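Local coordinates for HTH-type transcriptional regulator AscG (Escherichia coli, PDB 3BRQ), which represses transcription of the cryptic asc operon as a sequence-specific DNA-binding regulator of the LacI family, at residues B[42-47]-B[52-57]; B[48-53]-B[265-270]; B[103-108]-B[273-278]. One frame throughout, in Å; residues are numbered along the deposited sequence.

Interaction 1 of 3, residues B[42-47]-B[52-57]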
ATOM      1  N   HIS B  42     -11.626   0.320   5.546  1.00 28.70           N
ATOM      2  CA  HIS B  42     -12.525   0.471   6.681  1.00 28.68           C
ATOM      3  C   HIS B  42     -13.607   1.508   6.446  1.00 28.23           C
ATOM      4  O   HIS B  42     -14.723   1.334   6.910  1.00 28.15           O
ATOM      5  CB  HIS B  42     -11.764   0.744   7.977  1.00 29.05           C
ATOM      6  CG  HIS B  42     -10.910  -0.401   8.410  1.00 31.55           C
ATOM      7  ND1 HIS B  42     -11.438  -1.557   8.941  1.00 32.82           N
ATOM      8  CD2 HIS B  42      -9.569  -0.580   8.372  1.00 32.76           C
ATOM      9  CE1 HIS B  42     -10.456  -2.401   9.213  1.00 34.65           C
ATOM     10  NE2 HIS B  42      -9.312  -1.830   8.875  1.00 34.63           N
ATOM     11  N   ALA B  43     -13.289   2.612   5.774  1.00 26.57           N
ATOM     12  CA  ALA B  43     -14.350   3.500   5.280  1.00 25.96           C
ATOM     13  C   ALA B  43     -15.395   2.787   4.402  1.00 25.41           C
ATOM     14  O   ALA B  43     -16.587   2.958   4.610  1.00 23.74           O
ATOM     15  CB  ALA B  43     -13.767   4.700   4.526  1.00 25.77           C
ATOM     16  N   ALA B  44     -14.933   2.028   3.418  1.00 25.56           N
ATOM     17  CA  ALA B  44     -15.828   1.311   2.471  1.00 26.86           C
ATOM     18  C   ALA B  44     -16.660   0.307   3.217  1.00 26.72           C
ATOM     19  O   ALA B  44     -17.853   0.259   3.057  1.00 26.59           O
ATOM     20  CB  ALA B  44     -15.025   0.560   1.375  1.00 26.10           C
ATOM     21  N   ARG B  45     -16.010  -0.504   4.037  1.00 27.64           N
ATOM     22  CA  ARG B  45     -16.751  -1.428   4.880  1.00 29.56           C
ATOM     23  C   ARG B  45     -17.821  -0.719   5.746  1.00 28.83           C
ATOM     24  O   ARG B  45     -18.975  -1.140   5.786  1.00 28.38           O
ATOM     25  CB  ARG B  45     -15.768  -2.245   5.720  1.00 30.32           C
ATOM     26  CG  ARG B  45     -16.186  -3.671   5.915  1.00 38.54           C
ATOM     27  CD  ARG B  45     -16.215  -4.458   4.600  1.00 44.60           C
ATOM     28  NE  ARG B  45     -17.132  -5.599   4.713  1.00 50.80           N
ATOM     29  CZ  ARG B  45     -16.804  -6.882   4.521  1.00 54.99           C
ATOM     30  NH1 ARG B  45     -15.556  -7.221   4.185  1.00 55.41           N
ATOM     31  NH2 ARG B  45     -17.734  -7.840   4.658  1.00 55.01           N
HETATM   32  N   MSE B  46     -17.473   0.394   6.380  1.00 28.87           N
HETATM   33  CA  MSE B  46     -18.431   1.034   7.270  1.00 30.20           C
HETATM   34  C   MSE B  46     -19.625   1.601   6.501  1.00 29.18           C
HETATM   35  O   MSE B  46     -20.779   1.427   6.906  1.00 28.78           O
HETATM   36  CB  MSE B  46     -17.758   2.152   8.060  1.00 32.29           C
HETATM   37  CG  MSE B  46     -17.358   1.792   9.477  1.00 38.76           C
HETATM   38 SE   MSE B  46     -18.161   3.127  10.654  0.50 45.14          SE
HETATM   39  CE  MSE B  46     -20.023   2.482  10.522  1.00 45.87           C
ATOM     40  N   ALA B  47     -19.350   2.290   5.392  1.00 28.15           N
ATOM     41  CA  ALA B  47     -20.394   2.779   4.510  1.00 27.27           C
ATOM     42  C   ALA B  47     -21.262   1.613   4.010  1.00 27.41           C
ATOM     43  O   ALA B  47     -22.493   1.700   4.042  1.00 27.37           O
ATOM     44  CB  ALA B  47     -19.789   3.539   3.318  1.00 28.24           C
ATOM     45  N   ARG B  52     -24.879   3.084   2.880  1.00 27.26           N
ATOM     46  CA  ARG B  52     -24.427   4.240   2.104  1.00 28.73           C
ATOM     47  C   ARG B  52     -23.562   3.855   0.902  1.00 28.52           C
ATOM     48  O   ARG B  52     -22.802   2.902   0.964  1.00 28.69           O
ATOM     49  CB  ARG B  52     -23.617   5.216   2.991  1.00 27.79           C
ATOM     50  CG  ARG B  52     -24.449   6.203   3.787  1.00 29.79           C
ATOM     51  CD  ARG B  52     -25.295   5.519   4.869  1.00 30.59           C
ATOM     52  NE  ARG B  52     -26.283   6.424   5.447  1.00 31.55           N
ATOM     53  CZ  ARG B  52     -26.925   6.218   6.599  1.00 32.66           C
ATOM     54  NH1 ARG B  52     -26.692   5.127   7.325  1.00 28.44           N
ATOM     55  NH2 ARG B  52     -27.791   7.131   7.048  1.00 31.20           N
ATOM     56  N   GLN B  53     -23.633   4.657  -0.157  1.00 29.68           N
ATOM     57  CA  GLN B  53     -22.685   4.572  -1.274  1.00 30.35           C
ATOM     58  C   GLN B  53     -21.455   5.381  -0.917  1.00 30.70           C
ATOM     59  O   GLN B  53     -21.530   6.422  -0.266  1.00 30.17           O
ATOM     60  CB  GLN B  53     -23.273   5.143  -2.556  1.00 31.36           C
ATOM     61  CG  GLN B  53     -24.466   4.364  -3.110  1.00 35.17           C
ATOM     62  CD  GLN B  53     -24.113   2.881  -3.375  1.00 40.43           C
ATOM     63  OE1 GLN B  53     -22.997   2.569  -3.814  1.00 44.71           O
ATOM     64  NE2 GLN B  53     -25.049   1.974  -3.074  1.00 39.09           N
ATOM     65  N   LEU B  54     -20.324   4.896  -1.387  1.00 30.09           N
ATOM     66  CA  LEU B  54     -19.062   5.541  -1.158  1.00 29.88           C
ATOM     67  C   LEU B  54     -18.550   6.077  -2.497  1.00 29.50           C
ATOM     68  O   LEU B  54     -18.601   5.350  -3.514  1.00 27.21           O
ATOM     69  CB  LEU B  54     -18.083   4.496  -0.635  1.00 30.32           C
ATOM     70  CG  LEU B  54     -16.712   5.010  -0.214  1.00 32.28           C
ATOM     71  CD1 LEU B  54     -16.836   5.565   1.167  1.00 33.53           C
ATOM     72  CD2 LEU B  54     -15.745   3.868  -0.244  1.00 35.56           C
ATOM     73  N   LEU B  55     -18.057   7.317  -2.479  1.00 26.49           N
ATOM     74  CA  LEU B  55     -17.366   7.936  -3.626  1.00 26.61           C
ATOM     75  C   LEU B  55     -16.001   8.462  -3.166  1.00 25.49           C
ATOM     76  O   LEU B  55     -15.939   9.178  -2.178  1.00 26.49           O
ATOM     77  CB  LEU B  55     -18.167   9.130  -4.183  1.00 26.67           C
ATOM     78  CG  LEU B  55     -19.288   8.775  -5.183  1.00 29.72           C
ATOM     79  CD1 LEU B  55     -19.937  10.048  -5.745  1.00 28.11           C
ATOM     80  CD2 LEU B  55     -18.749   7.877  -6.309  1.00 26.23           C
ATOM     81  N   LEU B  56     -14.917   8.100  -3.837  1.00 24.38           N
ATOM     82  CA  LEU B  56     -13.604   8.722  -3.494  1.00 23.58           C
ATOM     83  C   LEU B  56     -13.153   9.577  -4.670  1.00 22.78           C
ATOM     84  O   LEU B  56     -13.040   9.073  -5.764  1.00 20.13           O
ATOM     85  CB  LEU B  56     -12.555   7.641  -3.251  1.00 23.43           C
ATOM     86  CG  LEU B  56     -11.082   7.998  -3.201  1.00 26.01           C
ATOM     87  CD1 LEU B  56     -10.752   8.723  -1.912  1.00 22.70           C
ATOM     88  CD2 LEU B  56     -10.277   6.691  -3.256  1.00 23.34           C
ATOM     89  N   ALA B  57     -12.848  10.846  -4.418  1.00 20.90           N
ATOM     90  CA  ALA B  57     -12.302  11.697  -5.457  1.00 21.45           C
ATOM     91  C   ALA B  57     -10.803  11.936  -5.211  1.00 21.58           C
ATOM     92  O   ALA B  57     -10.367  12.201  -4.081  1.00 21.20           O
ATOM     93  CB  ALA B  57     -13.104  13.061  -5.526  1.00 19.67           C
TER
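A43 meets L54 lightly: its carbonyl O lies 4.3 Å from CD1 of L54, while its methyl touches I263 of helix 255-270, so this residue sits between strand 53-57 and helix 255-270. One residue on, A44 takes the other branch of the same leucine. CD2 of L54 rests 3.7 Å from CA of A44 and nearly as close to its CB, so the methyl settles on the backbone of the helix as much as on the alanine side chain. L54 can do this because its CG stands anti to the backbone N (chi1 -175°), which carries the two methyls forward from the strand to the helix surface. A47, a turn after A44, points its CB at the strand and packs against it most extensively. Its methyl lies 4.2 Å from CD1 of L54 and equally far from CB of R52, and thus fills the corner where the chain turns from helix to strand. Its carbonyl closes that corner by accepting the backbone N of R52 at 3.0 Å. The short segments of helix 42-47 and strand 53-57 run nearly antiparallel, at 153°, and their axes come within 8.1 Å. This is the return half of the beta-alpha-beta unit formed by strand 21-27, helix 36-49 and strand 53-60. L55, L56 and A57 pair with an antiparallel strand of the second subunit, so the strand also carries the sheet across the dimer interface. The chemistry is almost wholly apolar: the methyls of A44 and A47, with the backbone O of A43, let L54 lie close to the helix, and one backbone bond, A47 O to R52 N, spans the two segments.

Interaction 2 of 3, residues B[48-53]-B[265-270]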
ATOM      1  N   GLU B  48     -20.637   0.530   3.569  1.00 27.41           N
ATOM      2  CA  GLU B  48     -21.410  -0.612   3.039  1.00 28.83           C
ATOM      3  C   GLU B  48     -22.386  -1.122   4.109  1.00 29.91           C
ATOM      4  O   GLU B  48     -23.597  -1.228   3.847  1.00 31.30           O
ATOM      5  CB  GLU B  48     -20.480  -1.721   2.506  1.00 27.33           C
ATOM      6  CG  GLU B  48     -21.180  -2.992   2.038  1.00 30.41           C
ATOM      7  CD  GLU B  48     -20.210  -4.021   1.507  1.00 29.12           C
ATOM      8  OE1 GLU B  48     -19.031  -3.995   1.878  1.00 32.77           O
ATOM      9  OE2 GLU B  48     -20.604  -4.865   0.692  1.00 33.62           O
ATOM     10  N   GLU B  49     -21.885  -1.354   5.328  1.00 31.24           N
ATOM     11  CA  GLU B  49     -22.724  -1.915   6.387  1.00 32.19           C
ATOM     12  C   GLU B  49     -23.875  -0.985   6.735  1.00 32.24           C
ATOM     13  O   GLU B  49     -24.969  -1.449   7.059  1.00 32.35           O
ATOM     14  CB  GLU B  49     -21.918  -2.235   7.651  1.00 33.33           C
ATOM     15  CG  GLU B  49     -20.831  -3.333   7.472  1.00 38.23           C
ATOM     16  CD  GLU B  49     -20.126  -3.680   8.790  1.00 44.38           C
ATOM     17  OE1 GLU B  49     -20.858  -4.053   9.749  1.00 49.41           O
ATOM     18  OE2 GLU B  49     -18.864  -3.582   8.886  1.00 45.67           O
ATOM     19  N   LYS B  50     -23.641   0.319   6.685  1.00 31.15           N
ATOM     20  CA  LYS B  50     -24.706   1.268   6.994  1.00 31.82           C
ATOM     21  C   LYS B  50     -25.602   1.685   5.809  1.00 31.58           C
ATOM     22  O   LYS B  50     -26.381   2.640   5.947  1.00 32.80           O
ATOM     23  CB  LYS B  50     -24.129   2.509   7.683  1.00 31.79           C
ATOM     24  CG  LYS B  50     -23.415   2.223   9.048  1.00 34.61           C
ATOM     25  CD  LYS B  50     -24.382   1.784  10.151  1.00 40.75           C
ATOM     26  CE  LYS B  50     -23.627   1.331  11.447  1.00 44.23           C
ATOM     27  NZ  LYS B  50     -24.399   0.274  12.227  1.00 46.86           N
ATOM     28  N   GLY B  51     -25.462   1.014   4.655  1.00 30.41           N
ATOM     29  CA  GLY B  51     -26.339   1.241   3.503  1.00 28.55           C
ATOM     30  C   GLY B  51     -26.093   2.523   2.738  1.00 28.69           C
ATOM     31  O   GLY B  51     -27.006   3.004   2.043  1.00 27.62           O
ATOM     32  N   ARG B  52     -24.879   3.084   2.880  1.00 27.26           N
ATOM     33  CA  ARG B  52     -24.427   4.240   2.104  1.00 28.73           C
ATOM     34  C   ARG B  52     -23.562   3.855   0.902  1.00 28.52           C
ATOM     35  O   ARG B  52     -22.802   2.902   0.964  1.00 28.69           O
ATOM     36  CB  ARG B  52     -23.617   5.216   2.991  1.00 27.79           C
ATOM     37  CG  ARG B  52     -24.449   6.203   3.787  1.00 29.79           C
ATOM     38  CD  ARG B  52     -25.295   5.519   4.869  1.00 30.59           C
ATOM     39  NE  ARG B  52     -26.283   6.424   5.447  1.00 31.55           N
ATOM     40  CZ  ARG B  52     -26.925   6.218   6.599  1.00 32.66           C
ATOM     41  NH1 ARG B  52     -26.692   5.127   7.325  1.00 28.44           N
ATOM     42  NH2 ARG B  52     -27.791   7.131   7.048  1.00 31.20           N
ATOM     43  N   GLN B  53     -23.633   4.657  -0.157  1.00 29.68           N
ATOM     44  CA  GLN B  53     -22.685   4.572  -1.274  1.00 30.35           C
ATOM     45  C   GLN B  53     -21.455   5.381  -0.917  1.00 30.70           C
ATOM     46  O   GLN B  53     -21.530   6.422  -0.266  1.00 30.17           O
ATOM     47  CB  GLN B  53     -23.273   5.143  -2.556  1.00 31.36           C
ATOM     48  CG  GLN B  53     -24.466   4.364  -3.110  1.00 35.17           C
ATOM     49  CD  GLN B  53     -24.113   2.881  -3.375  1.00 40.43           C
ATOM     50  OE1 GLN B  53     -22.997   2.569  -3.814  1.00 44.71           O
ATOM     51  NE2 GLN B  53     -25.049   1.974  -3.074  1.00 39.09           N
ATOM     52  N   ARG B 265     -19.098   8.937  12.783  1.00 22.59           N
ATOM     53  CA  ARG B 265     -19.624  10.273  13.043  1.00 23.74           C
ATOM     54  C   ARG B 265     -20.299  10.936  11.854  1.00 23.87           C
ATOM     55  O   ARG B 265     -21.337  11.568  12.025  1.00 25.44           O
ATOM     56  CB  ARG B 265     -18.550  11.186  13.626  1.00 23.65           C
ATOM     57  CG  ARG B 265     -18.161  10.776  15.049  1.00 30.08           C
ATOM     58  CD  ARG B 265     -17.532  11.951  15.766  1.00 40.04           C
ATOM     59  NE  ARG B 265     -16.663  11.580  16.896  1.00 47.87           N
ATOM     60  CZ  ARG B 265     -15.801  12.426  17.489  1.00 53.43           C
ATOM     61  NH1 ARG B 265     -15.682  13.689  17.053  1.00 55.51           N
ATOM     62  NH2 ARG B 265     -15.037  12.015  18.510  1.00 53.56           N
ATOM     63  N   LEU B 266     -19.731  10.818  10.647  1.00 23.66           N
ATOM     64  CA  LEU B 266     -20.367  11.431   9.461  1.00 23.34           C
ATOM     65  C   LEU B 266     -21.724  10.822   9.211  1.00 23.65           C
ATOM     66  O   LEU B 266     -22.672  11.548   8.940  1.00 23.85           O
ATOM     67  CB  LEU B 266     -19.479  11.320   8.201  1.00 23.42           C
ATOM     68  CG  LEU B 266     -18.265  12.249   8.119  1.00 24.91           C
ATOM     69  CD1 LEU B 266     -17.294  11.828   6.946  1.00 25.66           C
ATOM     70  CD2 LEU B 266     -18.694  13.717   7.993  1.00 18.58           C
ATOM     71  N   ILE B 267     -21.828   9.487   9.320  1.00 23.82           N
ATOM     72  CA  ILE B 267     -23.107   8.810   9.169  1.00 24.35           C
ATOM     73  C   ILE B 267     -24.059   9.171  10.317  1.00 24.24           C
ATOM     74  O   ILE B 267     -25.242   9.392  10.087  1.00 24.18           O
ATOM     75  CB  ILE B 267     -22.929   7.269   9.094  1.00 25.23           C
ATOM     76  CG1 ILE B 267     -22.201   6.895   7.798  1.00 24.68           C
ATOM     77  CG2 ILE B 267     -24.293   6.545   9.194  1.00 26.00           C
ATOM     78  CD1 ILE B 267     -21.709   5.414   7.772  1.00 28.89           C
ATOM     79  N   PHE B 268     -23.545   9.240  11.543  1.00 25.39           N
ATOM     80  CA  PHE B 268     -24.328   9.810  12.658  1.00 25.58           C
ATOM     81  C   PHE B 268     -24.981  11.149  12.262  1.00 26.84           C
ATOM     82  O   PHE B 268     -26.200  11.316  12.433  1.00 25.54           O
ATOM     83  CB  PHE B 268     -23.476   9.934  13.949  1.00 25.55           C
ATOM     84  CG  PHE B 268     -24.280  10.313  15.191  1.00 23.36           C
ATOM     85  CD1 PHE B 268     -25.546   9.778  15.417  1.00 21.97           C
ATOM     86  CD2 PHE B 268     -23.774  11.238  16.106  1.00 24.79           C
ATOM     87  CE1 PHE B 268     -26.312  10.136  16.563  1.00 25.05           C
ATOM     88  CE2 PHE B 268     -24.518  11.602  17.253  1.00 25.19           C
ATOM     89  CZ  PHE B 268     -25.788  11.036  17.477  1.00 23.78           C
HETATM   90  N   MSE B 269     -24.197  12.084  11.710  1.00 28.28           N
HETATM   91  CA  MSE B 269     -24.732  13.424  11.300  1.00 29.90           C
HETATM   92  C   MSE B 269     -25.901  13.305  10.295  1.00 29.75           C
HETATM   93  O   MSE B 269     -26.949  13.943  10.434  1.00 29.39           O
HETATM   94  CB  MSE B 269     -23.642  14.296  10.652  1.00 30.44           C
HETATM   95  CG  MSE B 269     -22.447  14.614  11.497  1.00 33.18           C
HETATM   96 SE   MSE B 269     -22.944  15.118  13.264  0.50 34.40          SE
HETATM   97  CE  MSE B 269     -21.351  14.364  14.146  1.00 39.95           C
ATOM     98  N   LEU B 270     -25.707  12.439   9.307  1.00 30.10           N
ATOM     99  CA  LEU B 270     -26.729  12.142   8.306  1.00 30.55           C
ATOM    100  C   LEU B 270     -27.996  11.548   8.898  1.00 31.49           C
ATOM    101  O   LEU B 270     -29.070  11.675   8.278  1.00 32.13           O
ATOM    102  CB  LEU B 270     -26.170  11.222   7.226  1.00 29.52           C
ATOM    103  CG  LEU B 270     -25.026  11.849   6.401  1.00 28.19           C
ATOM    104  CD1 LEU B 270     -24.623  10.919   5.258  1.00 28.44           C
ATOM    105  CD2 LEU B 270     -25.381  13.210   5.856  1.00 28.20           C
TER
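NH2 of R52 is held by two groups beyond the contact, a hydrogen bond to Q20 and a salt bridge to D271, while NH1 makes a weak bond to the carbonyl O of K50 at 2.9 Å (N-H...O 128°). Tied in this way, the guanidinium offers one face to I267. CG2 of that isoleucine stands 3.3 Å above the plane, displaced toward the rim, and comes nearest to NH1, 3.4 Å away. CB of L270 approaches the same group obliquely, 4.4 Å from NH2. The other branch of I267 meets K50: its CD1 lies 3.8 Å from CB of K50 and equally far from CG, the two side chains crossing at about a right angle. A bend in the lysine chain at chi2 (-68°) then leads the ammonium end away from helix 265-270, so only the aliphatic root takes part. Between the two basic residues, G51 has positive phi (75°) and bonds through its N to E48 O, completing as C-prime residue the Schellman motif whose other bond reaches R52 N. The contact therefore joins the C-terminal end of helix 36-49 to the last turns of helix 255-270. Next to it, L266 and I267 pack on L22 of strand 21-27, and L266 and L270 reach A80 of strand 80-84, which seats helix 255-270 against the parallel sheet.

Interaction 3 of 3, residues B[103-108]-B[273-278]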
ATOM      1  N   PRO B 103     -22.395  17.896   6.240  1.00 27.52           N
ATOM      2  CA  PRO B 103     -21.407  17.494   7.216  1.00 26.66           C
ATOM      3  C   PRO B 103     -20.053  17.240   6.526  1.00 25.19           C
ATOM      4  O   PRO B 103     -19.977  16.379   5.643  1.00 25.20           O
ATOM      5  CB  PRO B 103     -21.971  16.168   7.738  1.00 25.89           C
ATOM      6  CG  PRO B 103     -23.415  16.269   7.462  1.00 28.37           C
ATOM      7  CD  PRO B 103     -23.461  16.888   6.130  1.00 28.64           C
ATOM      8  N   ILE B 104     -19.034  18.004   6.907  1.00 23.27           N
ATOM      9  CA  ILE B 104     -17.654  17.829   6.387  1.00 22.75           C
ATOM     10  C   ILE B 104     -16.718  17.579   7.553  1.00 22.79           C
ATOM     11  O   ILE B 104     -16.705  18.350   8.527  1.00 23.47           O
ATOM     12  CB  ILE B 104     -17.133  19.034   5.553  1.00 21.96           C
ATOM     13  CG1 ILE B 104     -18.060  19.283   4.371  1.00 23.81           C
ATOM     14  CG2 ILE B 104     -15.650  18.781   5.048  1.00 19.44           C
ATOM     15  CD1 ILE B 104     -17.803  20.578   3.650  1.00 24.72           C
HETATM   16  N   MSE B 105     -15.966  16.488   7.499  1.00 21.16           N
HETATM   17  CA  MSE B 105     -15.009  16.226   8.559  1.00 22.11           C
HETATM   18  C   MSE B 105     -13.607  16.018   8.005  1.00 22.05           C
HETATM   19  O   MSE B 105     -13.474  15.553   6.867  1.00 24.62           O
HETATM   20  CB  MSE B 105     -15.473  15.020   9.389  1.00 20.87           C
HETATM   21  CG  MSE B 105     -16.637  15.454  10.343  1.00 23.12           C
HETATM   22 SE   MSE B 105     -17.181  14.095  11.578  0.50 18.46          SE
HETATM   23  CE  MSE B 105     -15.715  14.035  12.803  1.00 20.60           C
ATOM     24  N   VAL B 106     -12.590  16.295   8.828  1.00 20.66           N
ATOM     25  CA  VAL B 106     -11.183  16.239   8.418  1.00 20.49           C
ATOM     26  C   VAL B 106     -10.472  15.146   9.214  1.00 20.67           C
ATOM     27  O   VAL B 106     -10.685  15.000  10.407  1.00 20.99           O
ATOM     28  CB  VAL B 106     -10.455  17.644   8.575  1.00 19.82           C
ATOM     29  CG1 VAL B 106     -10.412  18.049  10.005  1.00 22.35           C
ATOM     30  CG2 VAL B 106      -9.014  17.611   8.020  1.00 16.80           C
ATOM     31  N   LEU B 107      -9.700  14.326   8.501  1.00 21.30           N
ATOM     32  CA  LEU B 107      -8.825  13.299   9.050  1.00 20.38           C
ATOM     33  C   LEU B 107      -7.356  13.777   9.041  1.00 21.82           C
ATOM     34  O   LEU B 107      -6.855  14.275   8.011  1.00 19.33           O
ATOM     35  CB  LEU B 107      -8.946  12.032   8.162  1.00 19.77           C
ATOM     36  CG  LEU B 107      -8.167  10.779   8.614  1.00 21.60           C
ATOM     37  CD1 LEU B 107      -8.820  10.196   9.914  1.00 19.73           C
ATOM     38  CD2 LEU B 107      -8.190   9.719   7.507  1.00 23.45           C
ATOM     39  N   ASN B 108      -6.646  13.563  10.160  1.00 22.79           N
ATOM     40  CA  ASN B 108      -5.179  13.746  10.227  1.00 25.71           C
ATOM     41  C   ASN B 108      -4.754  15.200  10.444  1.00 27.30           C
ATOM     42  O   ASN B 108      -3.557  15.513  10.335  1.00 29.65           O
ATOM     43  CB  ASN B 108      -4.435  13.148   9.003  1.00 25.22           C
ATOM     44  CG  ASN B 108      -2.935  12.821   9.303  1.00 28.52           C
ATOM     45  OD1 ASN B 108      -2.040  13.098   8.490  1.00 35.09           O
ATOM     46  ND2 ASN B 108      -2.670  12.249  10.456  1.00 22.01           N
ATOM     47  N   GLY B 273     -27.642  13.215  14.021  1.00 30.67           N
ATOM     48  CA  GLY B 273     -26.703  13.400  15.110  1.00 31.38           C
ATOM     49  C   GLY B 273     -26.157  14.798  15.144  1.00 33.14           C
ATOM     50  O   GLY B 273     -26.455  15.606  14.261  1.00 32.24           O
ATOM     51  N   ASP B 274     -25.377  15.094  16.176  1.00 35.02           N
ATOM     52  CA  ASP B 274     -24.711  16.388  16.282  1.00 38.10           C
ATOM     53  C   ASP B 274     -23.197  16.183  16.455  1.00 39.11           C
ATOM     54  O   ASP B 274     -22.754  15.060  16.691  1.00 38.82           O
ATOM     55  CB  ASP B 274     -25.305  17.225  17.426  1.00 38.86           C
ATOM     56  CG  ASP B 274     -24.940  16.694  18.806  1.00 42.28           C
ATOM     57  OD1 ASP B 274     -24.708  15.458  18.965  1.00 45.00           O
ATOM     58  OD2 ASP B 274     -24.893  17.534  19.750  1.00 47.84           O
ATOM     59  N   PHE B 275     -22.419  17.262  16.347  1.00 41.00           N
ATOM     60  CA  PHE B 275     -20.957  17.177  16.452  1.00 43.39           C
ATOM     61  C   PHE B 275     -20.463  17.245  17.902  1.00 45.32           C
ATOM     62  O   PHE B 275     -20.282  18.336  18.452  1.00 46.45           O
ATOM     63  CB  PHE B 275     -20.287  18.307  15.663  1.00 43.06           C
ATOM     64  CG  PHE B 275     -20.445  18.209  14.179  1.00 42.40           C
ATOM     65  CD1 PHE B 275     -19.542  17.457  13.418  1.00 41.23           C
ATOM     66  CD2 PHE B 275     -21.479  18.897  13.528  1.00 40.98           C
ATOM     67  CE1 PHE B 275     -19.670  17.365  12.023  1.00 41.05           C
ATOM     68  CE2 PHE B 275     -21.612  18.828  12.120  1.00 41.47           C
ATOM     69  CZ  PHE B 275     -20.706  18.053  11.370  1.00 42.13           C
ATOM     70  N   SER B 276     -20.202  16.088  18.505  1.00 46.97           N
ATOM     71  CA  SER B 276     -19.658  16.016  19.873  1.00 47.63           C
ATOM     72  C   SER B 276     -18.128  16.027  19.903  1.00 48.51           C
ATOM     73  O   SER B 276     -17.495  15.729  18.892  1.00 48.62           O
ATOM     74  CB  SER B 276     -20.181  14.762  20.551  1.00 47.94           C
ATOM     75  OG  SER B 276     -20.822  13.939  19.590  1.00 49.61           O
ATOM     76  N   PRO B 277     -17.526  16.362  21.066  1.00 48.83           N
ATOM     77  CA  PRO B 277     -16.077  16.518  21.190  1.00 49.33           C
ATOM     78  C   PRO B 277     -15.288  15.293  20.742  1.00 50.43           C
ATOM     79  O   PRO B 277     -15.787  14.163  20.863  1.00 49.95           O
ATOM     80  CB  PRO B 277     -15.878  16.735  22.687  1.00 49.46           C
ATOM     81  CG  PRO B 277     -17.156  17.336  23.137  1.00 49.08           C
ATOM     82  CD  PRO B 277     -18.197  16.611  22.355  1.00 48.39           C
ATOM     83  N   PRO B 278     -14.054  15.528  20.235  1.00 51.21           N
ATOM     84  CA  PRO B 278     -13.140  14.563  19.604  1.00 51.96           C
ATOM     85  C   PRO B 278     -12.523  13.487  20.514  1.00 51.93           C
ATOM     86  O   PRO B 278     -11.800  13.819  21.461  1.00 52.98           O
ATOM     87  CB  PRO B 278     -12.012  15.471  19.071  1.00 52.09           C
ATOM     88  CG  PRO B 278     -12.013  16.650  19.983  1.00 51.64           C
ATOM     89  CD  PRO B 278     -13.466  16.887  20.249  1.00 51.33           C
TER
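F275 turns the edge of its ring, not a face, to M105 and P103. The selenomethionine CG lies in the plane of the ring, 4.0 Å from CE1, and the selenium follows at 4.1 Å from that same carbon. Measured to the ring centroid, SE of M105 is 5.4 Å away and 78° off the normal, which makes this an edge-on Met-aromatic contact. CG of M105 stands anti to the carbonyl carbon (chi1 -76°), which sends the side chain from the strand toward the F275 edge; the two side chains slide past each other in opposite directions, the selenomethionine leaving its strand as the phenylalanine comes in from the loop. CZ, the leading corner of the ring, meets P103: it lies 4.2 Å from CA of the proline and 4.3 Å from its CB. One rim of F275 thus bridges two residues, P103 just before strand 104-107 and M105 within it, with I104 between them pointing its side chain the other way. No hydrogen bond spans the two segments, and the contact rests on apolar and selenium-aromatic packing alone. The ring of F275 also stacks with that of H117, so a ring stack adds to the contact at its edge. M269, near the end of helix 255-270, touches both P103 and F275 and fills in beside them. Strand 104-107 lies between strands 80-84 and 118-119 in the parallel sheet; I104 faces helix 90-98, whereas M105 packs on L266 of helix 255-270, the side on which the loop of 273-278 brings F275 against the strand's beginning.

In the fold
All three interactions lie on the same side of the chain's centre, around the five-stranded parallel sheet that holds strands 53-60 and 104-107. Interactions 1 and 2 are 9 Å apart between centres, share R52 and Q53 and both use helix 36-49; the centre of interaction 3 lies about 13 Å from that of interaction 2 and about 16 Å from that of interaction 1. Along the chain, interaction 1 closes before interaction 3 opens, whereas the segments of interactions 2 and 3 alternate. Helix 255-270 and the loop after it, far along the sequence, thus return to cover the sheet built from early strands, as in the periplasmic-binding-protein-like fold of LacI relatives. Interactions 1 and 2 also border the second subunit.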